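PDB 5D8D: D-alanine--D-alanine ligase from Acinetobacter baumannii ACICU, which catalyses the ATP-dependent joining of two D-alanine molecules into D-alanyl-D-alanine, a building block for bacterial peptidoglycan and so for the cell wall. Local coordinates for residues Ser51-Ile63 / Ile75-Thr87. Sequence-based numbering, arbitrary orientation.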
ATOM      1  N   SER A  51     -22.519  -5.423  -8.516  1.00 46.52           N
ATOM      2  CA  SER A  51     -21.950  -5.420  -7.191  1.00 42.06           C
ATOM      3  C   SER A  51     -20.779  -6.369  -7.143  1.00 39.73           C
ATOM      4  O   SER A  51     -20.919  -7.497  -7.551  1.00 42.37           O
ATOM      5  CB  SER A  51     -22.969  -5.862  -6.174  1.00 42.85           C
ATOM      6  OG  SER A  51     -22.422  -5.807  -4.874  1.00 46.84           O
ATOM      7  N   VAL A  52     -19.633  -5.913  -6.636  1.00 38.30           N
ATOM      8  CA  VAL A  52     -18.491  -6.820  -6.352  1.00 38.79           C
ATOM      9  C   VAL A  52     -18.771  -8.023  -5.433  1.00 36.74           C
ATOM     10  O   VAL A  52     -18.044  -8.997  -5.457  1.00 37.57           O
ATOM     11  CB  VAL A  52     -17.289  -6.085  -5.761  1.00 38.93           C
ATOM     12  CG1 VAL A  52     -16.828  -5.008  -6.720  1.00 40.49           C
ATOM     13  CG2 VAL A  52     -17.605  -5.484  -4.400  1.00 39.61           C
ATOM     14  N   THR A  53     -19.828  -7.977  -4.641  1.00 41.79           N
ATOM     15  CA  THR A  53     -20.252  -9.169  -3.865  1.00 43.67           C
ATOM     16  C   THR A  53     -20.623 -10.362  -4.709  1.00 39.53           C
ATOM     17  O   THR A  53     -20.514 -11.483  -4.259  1.00 39.01           O
ATOM     18  CB  THR A  53     -21.424  -8.867  -2.906  1.00 43.61           C
ATOM     19  OG1 THR A  53     -22.573  -8.396  -3.638  1.00 49.89           O
ATOM     20  CG2 THR A  53     -20.960  -7.831  -1.873  1.00 42.45           C
ATOM     21  N   GLU A  54     -21.021 -10.107  -5.949  1.00 46.14           N
ATOM     22  CA  GLU A  54     -21.392 -11.163  -6.922  1.00 45.81           C
ATOM     23  C   GLU A  54     -20.212 -11.946  -7.532  1.00 44.21           C
ATOM     24  O   GLU A  54     -20.408 -12.916  -8.271  1.00 45.12           O
ATOM     25  CB  GLU A  54     -22.284 -10.558  -8.003  1.00 45.76           C
ATOM     26  CG  GLU A  54     -23.548  -9.921  -7.415  1.00 48.75           C
ATOM     27  CD  GLU A  54     -24.516  -9.368  -8.455  1.00 55.79           C
ATOM     28  OE1 GLU A  54     -24.688 -10.016  -9.507  1.00 57.60           O
ATOM     29  OE2 GLU A  54     -25.120  -8.300  -8.209  1.00 53.63           O
ATOM     30  N   LEU A  55     -18.995 -11.548  -7.167  1.00 42.67           N
ATOM     31  CA  LEU A  55     -17.782 -12.273  -7.483  1.00 43.52           C
ATOM     32  C   LEU A  55     -17.726 -13.617  -6.813  1.00 43.07           C
ATOM     33  O   LEU A  55     -16.953 -14.485  -7.223  1.00 42.09           O
ATOM     34  CB  LEU A  55     -16.526 -11.454  -7.083  1.00 44.67           C
ATOM     35  CG  LEU A  55     -16.141 -10.310  -8.043  1.00 46.10           C
ATOM     36  CD1 LEU A  55     -15.127  -9.366  -7.415  1.00 47.71           C
ATOM     37  CD2 LEU A  55     -15.575 -10.848  -9.343  1.00 46.85           C
ATOM     38  N   VAL A  56     -18.543 -13.803  -5.787  1.00 44.26           N
ATOM     39  CA  VAL A  56     -18.608 -15.091  -5.094  1.00 44.81           C
ATOM     40  C   VAL A  56     -19.075 -16.227  -6.023  1.00 46.12           C
ATOM     41  O   VAL A  56     -18.724 -17.382  -5.815  1.00 46.65           O
ATOM     42  CB  VAL A  56     -19.476 -14.949  -3.814  1.00 52.78           C
ATOM     43  CG1 VAL A  56     -20.972 -15.018  -4.142  1.00 48.42           C
ATOM     44  CG2 VAL A  56     -19.067 -15.975  -2.774  1.00 61.51           C
ATOM     45  N   ASN A  57     -19.797 -15.881  -7.096  1.00 47.68           N
ATOM     46  CA  ASN A  57     -20.188 -16.836  -8.157  1.00 43.99           C
ATOM     47  C   ASN A  57     -19.045 -17.354  -9.078  1.00 44.46           C
ATOM     48  O   ASN A  57     -19.322 -18.046 -10.043  1.00 45.52           O
ATOM     49  CB  ASN A  57     -21.268 -16.190  -9.028  1.00 44.24           C
ATOM     50  CG  ASN A  57     -22.528 -15.836  -8.250  1.00 45.20           C
ATOM     51  OD1 ASN A  57     -23.177 -16.703  -7.679  1.00 50.29           O
ATOM     52  ND2 ASN A  57     -22.861 -14.555  -8.204  1.00 45.11           N
ATOM     53  N   TYR A  58     -17.778 -17.039  -8.778  1.00 44.30           N
ATOM     54  CA  TYR A  58     -16.652 -17.389  -9.630  1.00 43.10           C
ATOM     55  C   TYR A  58     -15.536 -18.090  -8.865  1.00 41.47           C
ATOM     56  O   TYR A  58     -15.333 -17.870  -7.682  1.00 43.73           O
ATOM     57  CB  TYR A  58     -16.100 -16.128 -10.332  1.00 43.99           C
ATOM     58  CG  TYR A  58     -17.112 -15.518 -11.256  1.00 42.54           C
ATOM     59  CD1 TYR A  58     -17.283 -15.988 -12.551  1.00 45.07           C
ATOM     60  CD2 TYR A  58     -17.950 -14.526 -10.811  1.00 45.50           C
ATOM     61  CE1 TYR A  58     -18.245 -15.446 -13.398  1.00 43.79           C
ATOM     62  CE2 TYR A  58     -18.931 -13.988 -11.631  1.00 47.18           C
ATOM     63  CZ  TYR A  58     -19.077 -14.448 -12.919  1.00 42.73           C
ATOM     64  OH  TYR A  58     -20.038 -13.863 -13.691  1.00 39.48           O
ATOM     65  N   ASP A  59     -14.814 -18.939  -9.578  1.00 40.38           N
ATOM     66  CA  ASP A  59     -13.679 -19.643  -9.033  1.00 39.11           C
ATOM     67  C   ASP A  59     -12.395 -18.831  -9.010  1.00 41.25           C
ATOM     68  O   ASP A  59     -11.488 -19.172  -8.248  1.00 40.00           O
ATOM     69  CB  ASP A  59     -13.488 -20.943  -9.785  1.00 42.43           C
ATOM     70  CG  ASP A  59     -14.626 -21.905  -9.542  1.00 45.67           C
ATOM     71  OD1 ASP A  59     -14.715 -22.404  -8.402  1.00 51.88           O
ATOM     72  OD2 ASP A  59     -15.449 -22.140 -10.460  1.00 47.83           O
ATOM     73  N   ARG A  60     -12.316 -17.752  -9.801  1.00 41.12           N
ATOM     74  CA  ARG A  60     -11.118 -16.900  -9.865  1.00 41.28           C
ATOM     75  C   ARG A  60     -11.376 -15.681 -10.740  1.00 42.53           C
ATOM     76  O   ARG A  60     -12.365 -15.645 -11.462  1.00 43.10           O
ATOM     77  CB  ARG A  60      -9.876 -17.674 -10.403  1.00 40.95           C
ATOM     78  CG  ARG A  60      -9.864 -18.021 -11.897  1.00 39.76           C
ATOM     79  CD  ARG A  60      -9.530 -19.469 -12.247  1.00 40.82           C
ATOM     80  NE  ARG A  60      -8.530 -19.991 -11.348  1.00 47.68           N
ATOM     81  CZ  ARG A  60      -8.666 -21.006 -10.501  1.00 45.94           C
ATOM     82  NH1 ARG A  60      -9.751 -21.757 -10.451  1.00 52.75           N
ATOM     83  NH2 ARG A  60      -7.648 -21.290  -9.711  1.00 52.00           N
ATOM     84  N   ALA A  61     -10.456 -14.714 -10.696  1.00 38.78           N
ATOM     85  CA  ALA A  61     -10.590 -13.486 -11.412  1.00 37.59           C
ATOM     86  C   ALA A  61      -9.331 -13.126 -12.198  1.00 37.41           C
ATOM     87  O   ALA A  61      -8.218 -13.270 -11.701  1.00 33.39           O
ATOM     88  CB  ALA A  61     -10.927 -12.379 -10.433  1.00 38.06           C
ATOM     89  N   PHE A  62      -9.546 -12.588 -13.397  1.00 37.03           N
ATOM     90  CA  PHE A  62      -8.483 -12.028 -14.261  1.00 38.98           C
ATOM     91  C   PHE A  62      -8.721 -10.530 -14.225  1.00 37.50           C
ATOM     92  O   PHE A  62      -9.764 -10.088 -14.720  1.00 38.20           O
ATOM     93  CB  PHE A  62      -8.633 -12.559 -15.709  1.00 35.95           C
ATOM     94  CG  PHE A  62      -7.462 -12.283 -16.596  1.00 36.26           C
ATOM     95  CD1 PHE A  62      -7.015 -11.001 -16.824  1.00 37.01           C
ATOM     96  CD2 PHE A  62      -6.818 -13.320 -17.251  1.00 41.08           C
ATOM     97  CE1 PHE A  62      -5.918 -10.763 -17.640  1.00 37.38           C
ATOM     98  CE2 PHE A  62      -5.718 -13.083 -18.064  1.00 38.11           C
ATOM     99  CZ  PHE A  62      -5.274 -11.805 -18.261  1.00 37.17           C
ATOM    100  N   ILE A  63      -7.789  -9.760 -13.647  1.00 34.25           N
ATOM    101  CA  ILE A  63      -8.014  -8.326 -13.397  1.00 32.44           C
ATOM    102  C   ILE A  63      -7.381  -7.499 -14.509  1.00 36.60           C
ATOM    103  O   ILE A  63      -6.190  -7.593 -14.796  1.00 34.18           O
ATOM    104  CB  ILE A  63      -7.422  -7.840 -12.063  1.00 39.45           C
ATOM    105  CG1 ILE A  63      -8.040  -8.605 -10.862  1.00 42.37           C
ATOM    106  CG2 ILE A  63      -7.648  -6.335 -11.905  1.00 40.15           C
ATOM    107  CD1 ILE A  63      -7.343  -8.384  -9.544  1.00 40.39           C
ATOM    108  N   ILE A  75      -9.753  -3.490  -5.539  1.00 37.17           N
ATOM    109  CA  ILE A  75     -10.422  -4.673  -6.044  1.00 38.40           C
ATOM    110  C   ILE A  75      -9.707  -5.910  -5.500  1.00 36.70           C
ATOM    111  O   ILE A  75     -10.356  -6.924  -5.279  1.00 35.48           O
ATOM    112  CB  ILE A  75     -10.545  -4.693  -7.594  1.00 39.07           C
ATOM    113  CG1 ILE A  75     -11.517  -5.789  -8.098  1.00 39.22           C
ATOM    114  CG2 ILE A  75      -9.180  -4.935  -8.245  1.00 40.94           C
ATOM    115  CD1 ILE A  75     -12.971  -5.610  -7.732  1.00 39.68           C
ATOM    116  N   GLN A  76      -8.387  -5.831  -5.290  1.00 39.35           N
ATOM    117  CA  GLN A  76      -7.616  -6.956  -4.703  1.00 37.49           C
ATOM    118  C   GLN A  76      -8.045  -7.172  -3.234  1.00 38.05           C
ATOM    119  O   GLN A  76      -8.112  -8.293  -2.747  1.00 35.99           O
ATOM    120  CB  GLN A  76      -6.130  -6.658  -4.731  1.00 39.53           C
ATOM    121  CG  GLN A  76      -5.447  -6.573  -6.104  1.00 36.69           C
ATOM    122  CD  GLN A  76      -5.833  -5.363  -6.924  1.00 31.21           C
ATOM    123  OE1 GLN A  76      -6.428  -4.438  -6.428  1.00 34.04           O
ATOM    124  NE2 GLN A  76      -5.517  -5.382  -8.187  1.00 30.99           N
ATOM    125  N   GLY A  77      -8.355  -6.072  -2.541  1.00 37.42           N
ATOM    126  CA  GLY A  77      -8.953  -6.115  -1.207  1.00 37.01           C
ATOM    127  C   GLY A  77     -10.203  -6.970  -1.171  1.00 39.48           C
ATOM    128  O   GLY A  77     -10.309  -7.917  -0.343  1.00 36.47           O
ATOM    129  N   VAL A  78     -11.139  -6.683  -2.085  1.00 37.00           N
ATOM    130  CA  VAL A  78     -12.400  -7.464  -2.098  1.00 40.72           C
ATOM    131  C   VAL A  78     -12.150  -8.924  -2.430  1.00 37.31           C
ATOM    132  O   VAL A  78     -12.767  -9.823  -1.846  1.00 38.75           O
ATOM    133  CB  VAL A  78     -13.638  -6.867  -2.886  1.00 40.99           C
ATOM    134  CG1 VAL A  78     -13.546  -5.363  -3.155  1.00 36.27           C
ATOM    135  CG2 VAL A  78     -13.988  -7.648  -4.119  1.00 47.86           C
ATOM    136  N   LEU A  79     -11.226  -9.160  -3.333  1.00 35.77           N
ATOM    137  CA  LEU A  79     -10.958 -10.506  -3.744  1.00 37.86           C
ATOM    138  C   LEU A  79     -10.334 -11.306  -2.610  1.00 38.61           C
ATOM    139  O   LEU A  79     -10.694 -12.463  -2.428  1.00 44.50           O
ATOM    140  CB  LEU A  79     -10.080 -10.528  -4.993  1.00 37.59           C
ATOM    141  CG  LEU A  79     -10.793 -10.042  -6.241  1.00 38.95           C
ATOM    142  CD1 LEU A  79      -9.741  -9.748  -7.254  1.00 39.47           C
ATOM    143  CD2 LEU A  79     -11.765 -11.080  -6.803  1.00 43.19           C
ATOM    144  N   GLU A  80      -9.409 -10.705  -1.864  1.00 40.27           N
ATOM    145  CA  GLU A  80      -8.854 -11.337  -0.653  1.00 39.44           C
ATOM    146  C   GLU A  80      -9.975 -11.656   0.362  1.00 38.42           C
ATOM    147  O   GLU A  80     -10.071 -12.791   0.829  1.00 37.43           O
ATOM    148  CB  GLU A  80      -7.801 -10.441   0.005  1.00 39.38           C
ATOM    149  CG  GLU A  80      -6.497 -10.239  -0.771  1.00 43.35           C
ATOM    150  CD  GLU A  80      -5.673 -11.499  -0.902  1.00 47.21           C
ATOM    151  OE1 GLU A  80      -5.965 -12.477  -0.185  1.00 46.46           O
ATOM    152  OE2 GLU A  80      -4.742 -11.513  -1.745  1.00 51.73           O
ATOM    153  N   TRP A  81     -10.824 -10.664   0.643  1.00 37.93           N
ATOM    154  CA  TRP A  81     -11.949 -10.787   1.569  1.00 39.63           C
ATOM    155  C   TRP A  81     -12.875 -11.946   1.209  1.00 42.88           C
ATOM    156  O   TRP A  81     -13.220 -12.757   2.055  1.00 43.13           O
ATOM    157  CB  TRP A  81     -12.741  -9.470   1.590  1.00 42.98           C
ATOM    158  CG  TRP A  81     -13.699  -9.395   2.678  1.00 49.31           C
ATOM    159  CD1 TRP A  81     -15.041  -9.555   2.583  1.00 54.82           C
ATOM    160  CD2 TRP A  81     -13.418  -9.172   4.065  1.00 52.50           C
ATOM    161  NE1 TRP A  81     -15.629  -9.430   3.813  1.00 53.72           N
ATOM    162  CE2 TRP A  81     -14.652  -9.213   4.749  1.00 58.25           C
ATOM    163  CE3 TRP A  81     -12.248  -8.971   4.799  1.00 53.77           C
ATOM    164  CZ2 TRP A  81     -14.748  -9.045   6.146  1.00 55.72           C
ATOM    165  CZ3 TRP A  81     -12.341  -8.825   6.172  1.00 56.39           C
ATOM    166  CH2 TRP A  81     -13.583  -8.848   6.829  1.00 58.97           C
ATOM    167  N   LEU A  82     -13.233 -12.050  -0.071  1.00 46.30           N
ATOM    168  CA  LEU A  82     -14.028 -13.192  -0.604  1.00 40.78           C
ATOM    169  C   LEU A  82     -13.252 -14.551  -0.767  1.00 40.81           C
ATOM    170  O   LEU A  82     -13.824 -15.562  -1.105  1.00 41.52           O
ATOM    171  CB  LEU A  82     -14.598 -12.745  -1.951  1.00 41.31           C
ATOM    172  CG  LEU A  82     -15.918 -11.981  -2.043  1.00 42.06           C
ATOM    173  CD1 LEU A  82     -16.603 -11.617  -0.751  1.00 41.33           C
ATOM    174  CD2 LEU A  82     -15.736 -10.747  -2.858  1.00 48.51           C
ATOM    175  N   ASN A  83     -11.942 -14.553  -0.556  1.00 43.75           N
ATOM    176  CA  ASN A  83     -11.074 -15.720  -0.760  1.00 45.15           C
ATOM    177  C   ASN A  83     -11.090 -16.278  -2.176  1.00 44.22           C
ATOM    178  O   ASN A  83     -11.103 -17.496  -2.380  1.00 41.55           O
ATOM    179  CB  ASN A  83     -11.300 -16.815   0.287  1.00 48.11           C
ATOM    180  CG  ASN A  83     -11.339 -16.268   1.711  1.00 54.68           C
ATOM    181  OD1 ASN A  83     -12.403 -16.263   2.338  1.00 64.26           O
ATOM    182  ND2 ASN A  83     -10.201 -15.768   2.214  1.00 56.91           N
ATOM    183  N   ILE A  84     -11.019 -15.367  -3.157  1.00 42.31           N
ATOM    184  CA  ILE A  84     -11.017 -15.737  -4.574  1.00 38.90           C
ATOM    185  C   ILE A  84      -9.639 -15.416  -5.114  1.00 38.62           C
ATOM    186  O   ILE A  84      -9.214 -14.264  -5.044  1.00 39.78           O
ATOM    187  CB  ILE A  84     -12.086 -14.945  -5.326  1.00 39.89           C
ATOM    188  CG1 ILE A  84     -13.459 -15.306  -4.771  1.00 37.99           C
ATOM    189  CG2 ILE A  84     -12.035 -15.215  -6.821  1.00 37.92           C
ATOM    190  CD1 ILE A  84     -14.518 -14.390  -5.253  1.00 37.44           C
ATOM    191  N   PRO A  85      -8.939 -16.421  -5.668  1.00 35.70           N
ATOM    192  CA  PRO A  85      -7.625 -16.147  -6.257  1.00 39.52           C
ATOM    193  C   PRO A  85      -7.734 -15.300  -7.517  1.00 40.43           C
ATOM    194  O   PRO A  85      -8.766 -15.330  -8.214  1.00 38.21           O
ATOM    195  CB  PRO A  85      -7.089 -17.527  -6.591  1.00 42.44           C
ATOM    196  CG  PRO A  85      -8.292 -18.409  -6.683  1.00 40.45           C
ATOM    197  CD  PRO A  85      -9.423 -17.767  -5.971  1.00 35.56           C
ATOM    198  N   TYR A  86      -6.681 -14.552  -7.809  1.00 38.44           N
ATOM    199  CA  TYR A  86      -6.737 -13.568  -8.874  1.00 39.19           C
ATOM    200  C   TYR A  86      -5.346 -13.278  -9.447  1.00 39.62           C
ATOM    201  O   TYR A  86      -4.351 -13.708  -8.909  1.00 35.51           O
ATOM    202  CB  TYR A  86      -7.442 -12.291  -8.376  1.00 36.37           C
ATOM    203  CG  TYR A  86      -6.730 -11.644  -7.245  1.00 34.96           C
ATOM    204  CD1 TYR A  86      -5.663 -10.751  -7.473  1.00 35.46           C
ATOM    205  CD2 TYR A  86      -7.079 -11.930  -5.937  1.00 37.73           C
ATOM    206  CE1 TYR A  86      -4.977 -10.162  -6.435  1.00 33.81           C
ATOM    207  CE2 TYR A  86      -6.376 -11.361  -4.867  1.00 39.92           C
ATOM    208  CZ  TYR A  86      -5.333 -10.478  -5.134  1.00 39.27           C
ATOM    209  OH  TYR A  86      -4.676  -9.923  -4.100  1.00 42.18           O
ATOM    210  N   THR A  87      -5.304 -12.580 -10.572  1.00 39.41           N
ATOM    211  CA  THR A  87      -4.072 -12.383 -11.332  1.00 38.85           C
ATOM    212  C   THR A  87      -3.304 -11.180 -10.787  1.00 36.98           C
ATOM    213  O   THR A  87      -3.881 -10.296 -10.197  1.00 33.92           O
ATOM    214  CB  THR A  87      -4.403 -12.129 -12.815  1.00 39.56           C
ATOM    215  OG1 THR A  87      -5.373 -11.080 -12.934  1.00 40.34           O
ATOM    216  CG2 THR A  87      -4.978 -13.357 -13.438  1.00 42.74           C
TER
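Ile63, Thr87 and Ile84 have the most surface buried in this contact, a beta-alpha-beta-like crossover in which strand 60-63, an outermost strand of the parallel sheet in the Rossmann-like N-terminal domain, receives helix 75-81 and the chain that returns parallel to it. Strand and helix run nearly antiparallel, 171° between their directions and 10.5 Å between their axes. Ile63 points its CD1 into the helix layer: it meets Leu79 CD1 tip to tip at 3.6 Å, lies obliquely against the Tyr86 ring and also touches Ile75 CG2. The other branch of Leu79, CD2, touches both Leu55 CD1 and Ala61 CB. Leu55 crosses Val78 at about a right angle, and Val52 packs on Ile75 and Val78, bringing the 3-10 segment 52-57 against the same helix. After a Schellman motif at Asn83 the chain turns back along the strand. Ile84 packs at this turn, its CG2 3.6 Å from Arg60 CA while CD1 touches Leu55 O. Leu55 also touches Leu13 of the neighbouring strand 9-13, continuing this apolar layer to the next strand. Beyond Ile84, a single parallel bridge pairs Ala61 with Tyr86: Ala61 N donates to Pro85 O at 3.1 Å, and Thr87 N returns a weak bond to Ala61 O. The Tyr86 ring lies beside the helix of its own segment, and its OH donates to Glu80 OE2 on the anti side, tilted from the carboxylate plane. Thr87 then substitutes a side chain for the next backbone acceptor. With OG1 placed between its own N and carbonyl carbon (chi1 52°), CG2 lies over one face of the Phe62 ring, and OG1 accepts a nearly straight bond of 2.8 Å from Ile63 N, 175° at the hydrogen.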